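Local coordinates for protein dihydroxyacetone kinase (Citrobacter freundii, PDB 1UN8) that phosphorylates dihydroxyacetone with ATP to give dihydroxyacetone phosphate, working as a metal-dependent homodimer in glycerol fermentation, at residues A[50-55]-A[96-101]; A[89-94]-A[119-124]; A[123-126]-A[131-134]. All coordinates share one frame; numbering follows the deposited sequence.

Interaction 1. Residues A[50-55]-A[96-101]; sequences NVAVIS and QAVTGE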
# COMPACT_ATOMS: atom_id res chain seq x y z
N ASN A 50 3.73 11.13 33.07
CA ASN A 50 4.84 11.07 32.13
C ASN A 50 4.77 12.24 31.18
O ASN A 50 3.73 12.90 31.04
CB ASN A 50 4.81 9.76 31.34
CG ASN A 50 5.32 8.58 32.15
OD1 ASN A 50 6.23 8.72 32.97
ND2 ASN A 50 4.75 7.40 31.90
N VAL A 51 5.88 12.52 30.51
CA VAL A 51 5.93 13.62 29.56
C VAL A 51 5.13 13.28 28.32
O VAL A 51 5.21 12.17 27.80
CB VAL A 51 7.38 13.94 29.15
CG1 VAL A 51 7.39 14.90 27.97
CG2 VAL A 51 8.13 14.56 30.34
N ALA A 52 4.33 14.23 27.86
CA ALA A 52 3.53 14.01 26.67
C ALA A 52 4.36 14.28 25.40
O ALA A 52 5.12 15.25 25.33
CB ALA A 52 2.31 14.93 26.70
N VAL A 53 4.21 13.41 24.41
CA VAL A 53 4.90 13.58 23.13
C VAL A 53 3.83 13.80 22.06
O VAL A 53 3.20 12.85 21.59
CB VAL A 53 5.72 12.32 22.77
CG1 VAL A 53 6.48 12.53 21.47
CG2 VAL A 53 6.69 11.99 23.90
N ILE A 54 3.63 15.05 21.65
CA ILE A 54 2.60 15.40 20.66
C ILE A 54 3.21 15.59 19.27
O ILE A 54 4.34 16.10 19.14
CB ILE A 54 1.86 16.69 21.04
CG1 ILE A 54 0.86 16.41 22.17
CG2 ILE A 54 1.16 17.28 19.83
CD1 ILE A 54 0.25 17.66 22.77
N SER A 55 2.46 15.20 18.24
CA SER A 55 2.92 15.40 16.88
C SER A 55 1.73 15.73 15.99
O SER A 55 0.64 16.07 16.47
CB SER A 55 3.63 14.15 16.36
OG SER A 55 4.34 14.44 15.16
N GLN A 96 -3.04 21.34 26.16
CA GLN A 96 -3.84 21.47 27.37
C GLN A 96 -4.59 20.18 27.71
O GLN A 96 -4.84 19.89 28.88
CB GLN A 96 -4.87 22.57 27.21
CG GLN A 96 -4.31 23.93 26.95
CD GLN A 96 -5.20 25.01 27.52
OE1 GLN A 96 -5.26 25.20 28.74
NE2 GLN A 96 -5.93 25.70 26.64
N ALA A 97 -4.94 19.42 26.69
CA ALA A 97 -5.70 18.21 26.90
C ALA A 97 -4.95 17.01 27.44
O ALA A 97 -5.53 16.17 28.12
CB ALA A 97 -6.39 17.83 25.61
N VAL A 98 -3.65 16.93 27.16
CA VAL A 98 -2.88 15.77 27.58
C VAL A 98 -1.60 16.07 28.32
O VAL A 98 -0.84 15.15 28.65
CB VAL A 98 -2.50 14.90 26.36
CG1 VAL A 98 -3.74 14.51 25.59
CG2 VAL A 98 -1.54 15.66 25.45
N THR A 99 -1.34 17.34 28.59
CA THR A 99 -0.11 17.71 29.27
C THR A 99 -0.29 18.01 30.76
O THR A 99 -1.15 18.81 31.14
CB THR A 99 0.55 18.94 28.60
OG1 THR A 99 0.71 18.67 27.20
CG2 THR A 99 1.92 19.22 29.21
N GLY A 100 0.53 17.34 31.56
CA GLY A 100 0.53 17.53 33.01
C GLY A 100 1.77 18.32 33.39
O GLY A 100 2.46 18.87 32.52
N GLU A 101 2.07 18.40 34.68
CA GLU A 101 3.23 19.15 35.13
C GLU A 101 4.52 18.71 34.47
O GLU A 101 5.45 19.51 34.31
CB GLU A 101 3.36 19.06 36.65
CG GLU A 101 2.70 20.21 37.40
CD GLU A 101 2.55 19.95 38.89
OE1 GLU A 101 1.68 19.13 39.27
OE2 GLU A 101 3.32 20.55 39.69
O HOH W 1 2.91 15.66 30.69
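No ring or side-chain amide takes part where Ala52 and Val98 meet; the flat group at this contact is the peptide joining Val98 to Thr99, whose carbonyl O of Val98 has CB of Ala52 3.7 Å away. The same methyl group of Ala52 stands 4.1 Å from OG1 of Thr99. That hydroxyl is hydrogen-bonded to the carbonyl O of Ile95 in the last turn of the helix, which serves as its polar partner, while its contact with the strand is van der Waals packing against the methyl of Ala52. Thr99 is the first residue to leave helical backbone angles, and the CA atoms of Ala52 and Thr99 are only 5.8 Å apart, a spacing that suits the small alanine.

Two residues further along the strand, CD1 of Ile54 reaches CG2 of Val98 at 3.8 Å, the two branched side chains meeting at a slant. Val98 can touch both strand residues because chi1 of -55° places CG2 between its backbone N and carbonyl carbon, facing the strand. The fold explains the pattern: helix 88-98 belongs to a beta-alpha-beta crossover from strand 76-80 to strand 104-109, and strand 52-59 lies between these two parallel strands, under the helix. Ala52 and Ile54 therefore face helix 88-98, while Val53 points to the opposite face of the sheet and packs on Ala162 and Ala166 of helix 155-167.

Before the strand proper, the contact turns polar. A water bridges the two backbones, donating to the carbonyl O of Asn50 (2.9 Å) and accepting from the N of Gly100. Beyond the other end of the contact, the strand leads to the substrate-binding residues Gly58 and Ser59, and the side chain of Ile54 is about 11 Å from that of Lys109, another substrate-binding residue.

Interaction 2. Residues A[89-94]-A[119-124]; sequences DAVLTA and GLAAEK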
# COMPACT_ATOMS: atom_id res chain seq x y z
N ASP A 89 -4.94 27.03 17.26
CA ASP A 89 -5.96 26.66 18.23
C ASP A 89 -5.94 25.15 18.47
O ASP A 89 -5.94 24.67 19.62
CB ASP A 89 -7.32 27.06 17.68
CG ASP A 89 -8.24 27.62 18.73
OD1 ASP A 89 -8.48 26.93 19.75
OD2 ASP A 89 -8.71 28.77 18.52
N ALA A 90 -5.92 24.40 17.38
CA ALA A 90 -5.91 22.96 17.47
C ALA A 90 -4.73 22.44 18.27
O ALA A 90 -4.90 21.63 19.18
CB ALA A 90 -5.91 22.35 16.07
N VAL A 91 -3.53 22.91 17.94
CA VAL A 91 -2.34 22.43 18.62
C VAL A 91 -2.41 22.73 20.11
O VAL A 91 -2.10 21.87 20.94
CB VAL A 91 -1.05 23.06 18.03
CG1 VAL A 91 0.19 22.54 18.79
CG2 VAL A 91 -0.92 22.71 16.56
N LEU A 92 -2.84 23.94 20.45
CA LEU A 92 -2.94 24.32 21.85
C LEU A 92 -3.88 23.36 22.57
O LEU A 92 -3.52 22.78 23.61
CB LEU A 92 -3.46 25.76 21.97
CG LEU A 92 -3.52 26.32 23.40
CD1 LEU A 92 -2.17 26.13 24.08
CD2 LEU A 92 -3.91 27.80 23.36
N THR A 93 -5.07 23.19 22.01
CA THR A 93 -6.07 22.30 22.57
C THR A 93 -5.49 20.95 22.93
O THR A 93 -5.83 20.38 23.97
CB THR A 93 -7.22 22.10 21.59
OG1 THR A 93 -7.84 23.37 21.33
CG2 THR A 93 -8.24 21.14 22.14
N ALA A 94 -4.62 20.41 22.08
CA ALA A 94 -4.01 19.12 22.36
C ALA A 94 -3.07 19.19 23.56
O ALA A 94 -3.05 18.31 24.40
CB ALA A 94 -3.26 18.62 21.14
N GLY A 119 4.45 26.43 16.86
CA GLY A 119 5.25 27.41 17.58
C GLY A 119 4.41 28.42 18.35
O GLY A 119 4.61 28.60 19.56
N LEU A 120 3.49 29.10 17.68
CA LEU A 120 2.66 30.06 18.39
C LEU A 120 1.90 29.30 19.48
O LEU A 120 1.64 29.85 20.56
CB LEU A 120 1.67 30.74 17.44
CG LEU A 120 0.72 31.75 18.10
CD1 LEU A 120 1.48 32.65 19.06
CD2 LEU A 120 0.04 32.58 17.02
N ALA A 121 1.57 28.04 19.22
CA ALA A 121 0.86 27.23 20.19
C ALA A 121 1.71 27.01 21.45
O ALA A 121 1.23 27.18 22.56
CB ALA A 121 0.48 25.87 19.59
N ALA A 122 2.97 26.64 21.25
CA ALA A 122 3.88 26.42 22.37
C ALA A 122 3.99 27.70 23.20
O ALA A 122 4.01 27.65 24.43
CB ALA A 122 5.25 26.01 21.85
N GLU A 123 4.06 28.83 22.51
CA GLU A 123 4.18 30.12 23.17
C GLU A 123 2.96 30.42 24.01
O GLU A 123 3.09 30.87 25.15
CB GLU A 123 4.38 31.24 22.14
CG GLU A 123 5.69 31.11 21.40
CD GLU A 123 6.87 31.13 22.34
OE1 GLU A 123 7.89 30.46 22.03
OE2 GLU A 123 6.79 31.82 23.38
N LYS A 124 1.78 30.17 23.46
CA LYS A 124 0.55 30.42 24.20
C LYS A 124 0.43 29.43 25.35
O LYS A 124 -0.20 29.73 26.37
CB LYS A 124 -0.67 30.29 23.27
CG LYS A 124 -0.82 31.43 22.30
CD LYS A 124 -2.18 31.40 21.64
CE LYS A 124 -2.41 32.68 20.83
NZ LYS A 124 -3.81 32.77 20.31
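Three residues before Leu92, which reaches across to Ala121 and Lys124, the carbonyl O of Asp89 is gripped by two donors from one residue. The backbone N of Thr93 lies 2.9 Å from O of Asp89, the ordinary helical bond, and OG1 of Thr93 is also 2.9 Å from O of Asp89. The hydroxyl approaches from above the carbonyl plane, 42° out of it, since the side chain has to fold back over its own helix. Threonine suits this partly exposed position because the helix itself satisfies its polar end.

The face turned to helix 112-127 is apolar. CG1 of Val91 presses on CB of Ala121 at 3.4 Å, a tight methyl-to-methyl contact. Alanine is small enough to let the backbones come close: the CA atoms of Leu92 and Ala121 are 5.1 Å apart, and the axes of the short helical segments approach to 8.3 Å, crossing at -46°.

Leu92 starts out beside the interface rather than straight into it, but with CG anti to the backbone N (chi1 -176°) its branched end swings over Ala121. CD1 lies 3.9 Å from the carbonyl O of Ala121, while CD2 touches CB of Lys124. The extended lysine crosses the leucine at about a right angle, giving its aliphatic base to the packing as its amine runs on past. NZ of Lys124 and OD2 of Asp89 are 6.6 Å apart, too far for a salt bridge, although the opposite charges should attract mildly. Leu92 also packs on Ala346 of the second subunit.

Val91 lies near the substrate site, its side chain about 7 Å from that of Asp114, at the start of helix 112-127. Adjacent helices packed side by side on one face of a largely parallel sheet, their N-to-C directions broadly aligned, are characteristic of alpha/beta folds built from successive beta-alpha-beta units.

Interaction 3. Residues A[123-126]-A[131-134]; sequences EKAR and NVEM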
# COMPACT_ATOMS: atom_id res chain seq x y z
N GLU A 123 4.06 28.83 22.51
CA GLU A 123 4.18 30.12 23.17
C GLU A 123 2.96 30.42 24.01
O GLU A 123 3.09 30.87 25.15
CB GLU A 123 4.38 31.24 22.14
CG GLU A 123 5.69 31.11 21.40
CD GLU A 123 6.87 31.13 22.34
OE1 GLU A 123 7.89 30.46 22.03
OE2 GLU A 123 6.79 31.82 23.38
N LYS A 124 1.78 30.17 23.46
CA LYS A 124 0.55 30.42 24.20
C LYS A 124 0.43 29.43 25.35
O LYS A 124 -0.20 29.73 26.37
CB LYS A 124 -0.67 30.29 23.27
CG LYS A 124 -0.82 31.43 22.30
CD LYS A 124 -2.18 31.40 21.64
CE LYS A 124 -2.41 32.68 20.83
NZ LYS A 124 -3.81 32.77 20.31
N ALA A 125 1.04 28.27 25.19
CA ALA A 125 0.99 27.24 26.22
C ALA A 125 1.87 27.64 27.38
O ALA A 125 1.50 27.49 28.55
CB ALA A 125 1.45 25.90 25.65
N ARG A 126 3.05 28.16 27.05
CA ARG A 126 4.00 28.58 28.06
C ARG A 126 3.41 29.69 28.92
O ARG A 126 3.65 29.72 30.12
CB ARG A 126 5.30 29.05 27.39
CG ARG A 126 6.16 27.88 26.93
CD ARG A 126 7.36 28.33 26.14
NE ARG A 126 8.24 27.20 25.86
CZ ARG A 126 9.18 27.21 24.92
NH1 ARG A 126 9.36 28.30 24.17
NH2 ARG A 126 9.94 26.14 24.72
N ASN A 131 4.96 23.35 30.54
CA ASN A 131 6.36 23.26 30.15
C ASN A 131 6.37 22.63 28.77
O ASN A 131 5.92 21.49 28.60
CB ASN A 131 7.14 22.40 31.13
CG ASN A 131 7.42 23.10 32.43
OD1 ASN A 131 8.36 22.76 33.14
ND2 ASN A 131 6.60 24.09 32.77
N VAL A 132 6.88 23.37 27.79
CA VAL A 132 6.90 22.89 26.42
C VAL A 132 8.25 22.98 25.73
O VAL A 132 9.02 23.92 25.95
CB VAL A 132 5.89 23.67 25.56
CG1 VAL A 132 5.69 22.96 24.23
CG2 VAL A 132 4.58 23.82 26.31
N GLU A 133 8.53 21.99 24.90
CA GLU A 133 9.75 21.95 24.11
C GLU A 133 9.36 21.53 22.69
O GLU A 133 8.42 20.76 22.49
CB GLU A 133 10.76 20.96 24.70
CG GLU A 133 11.43 21.42 26.00
CD GLU A 133 12.05 22.80 25.91
OE1 GLU A 133 12.53 23.19 24.82
OE2 GLU A 133 12.08 23.51 26.94
N MET A 134 10.08 22.05 21.70
CA MET A 134 9.78 21.71 20.32
C MET A 134 11.01 21.21 19.57
O MET A 134 12.07 21.84 19.62
CB MET A 134 9.21 22.91 19.58
CG MET A 134 8.81 22.61 18.16
SD MET A 134 7.79 23.91 17.43
CE MET A 134 8.85 24.29 16.05
O HOH W 2 8.67 25.66 28.42
O HOH W 3 11.77 24.79 22.11
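Ala125 and Arg126, near the end of helix 112-127, meet Val132 and Glu133 across the short connection that follows the helix, the nearest CA atoms being those of Arg126 and Asn131 at 6.2 Å. The contact joins the helix of the beta-alpha-beta unit 104-109, 112-127, 132-137 to its second strand. Val132 points toward the helix, and its CG2 packs on CB of Ala125 at 3.8 Å, small alanine against a beta-branched residue suited to a strand.

Arg126 stretches alongside the strand, extended from CG to NE (chi2 174°, chi3 173°), and turns the edge of its guanidinium to the backbone. NH2 donates to the carbonyl O of Val132 at 2.7 Å, fairly straight at 159°, with the oxygen close to the guanidinium plane; NE adds a weak bond to it. One water accepts from NE of Arg126 and the N of Val132. Another joins OE1 of Glu133 to the N of Met134.

Charge probably adds to the hold, though loosely. OE1 of Glu133 forms a long salt bridge to NH2 of Arg126 at 3.9 Å, and NH1 of Arg126 makes a long, weak ion pair with OE1 of Glu123 at 3.4 Å. Glu123 is also hydrogen-bonded by Gln463 and Tyr467 of the second subunit.

Strand 132-137 is outermost in its sheet within this chain, so arginine and water supply partners to backbone groups that no further strand of the chain meets, and flanking carboxylates probably steady the positive charge.

Overall arrangement
All three contacts lie where one helical layer packs on the sheet of strands 29-32 to 132-137 in the Dak1 domain, far from the chain's centre. Interactions 1 and 2 share helix 88-98, with centres 12 Å apart, and touch where CD1 of Ile54 meets the carbonyl O of Ala94 at 3.7 Å. Interactions 2 and 3 share helix 112-127 and residues Glu123 and Lys124, their centres 8 Å apart. Interactions 1 and 3 do not touch, but both reach the same sheet, through strands 52-59 and 132-137. Along the chain, 1 and 2 interleave and 3 follows 1. Together they fasten two helices to each other and to the sheet, and all three touch the second subunit of the homodimer.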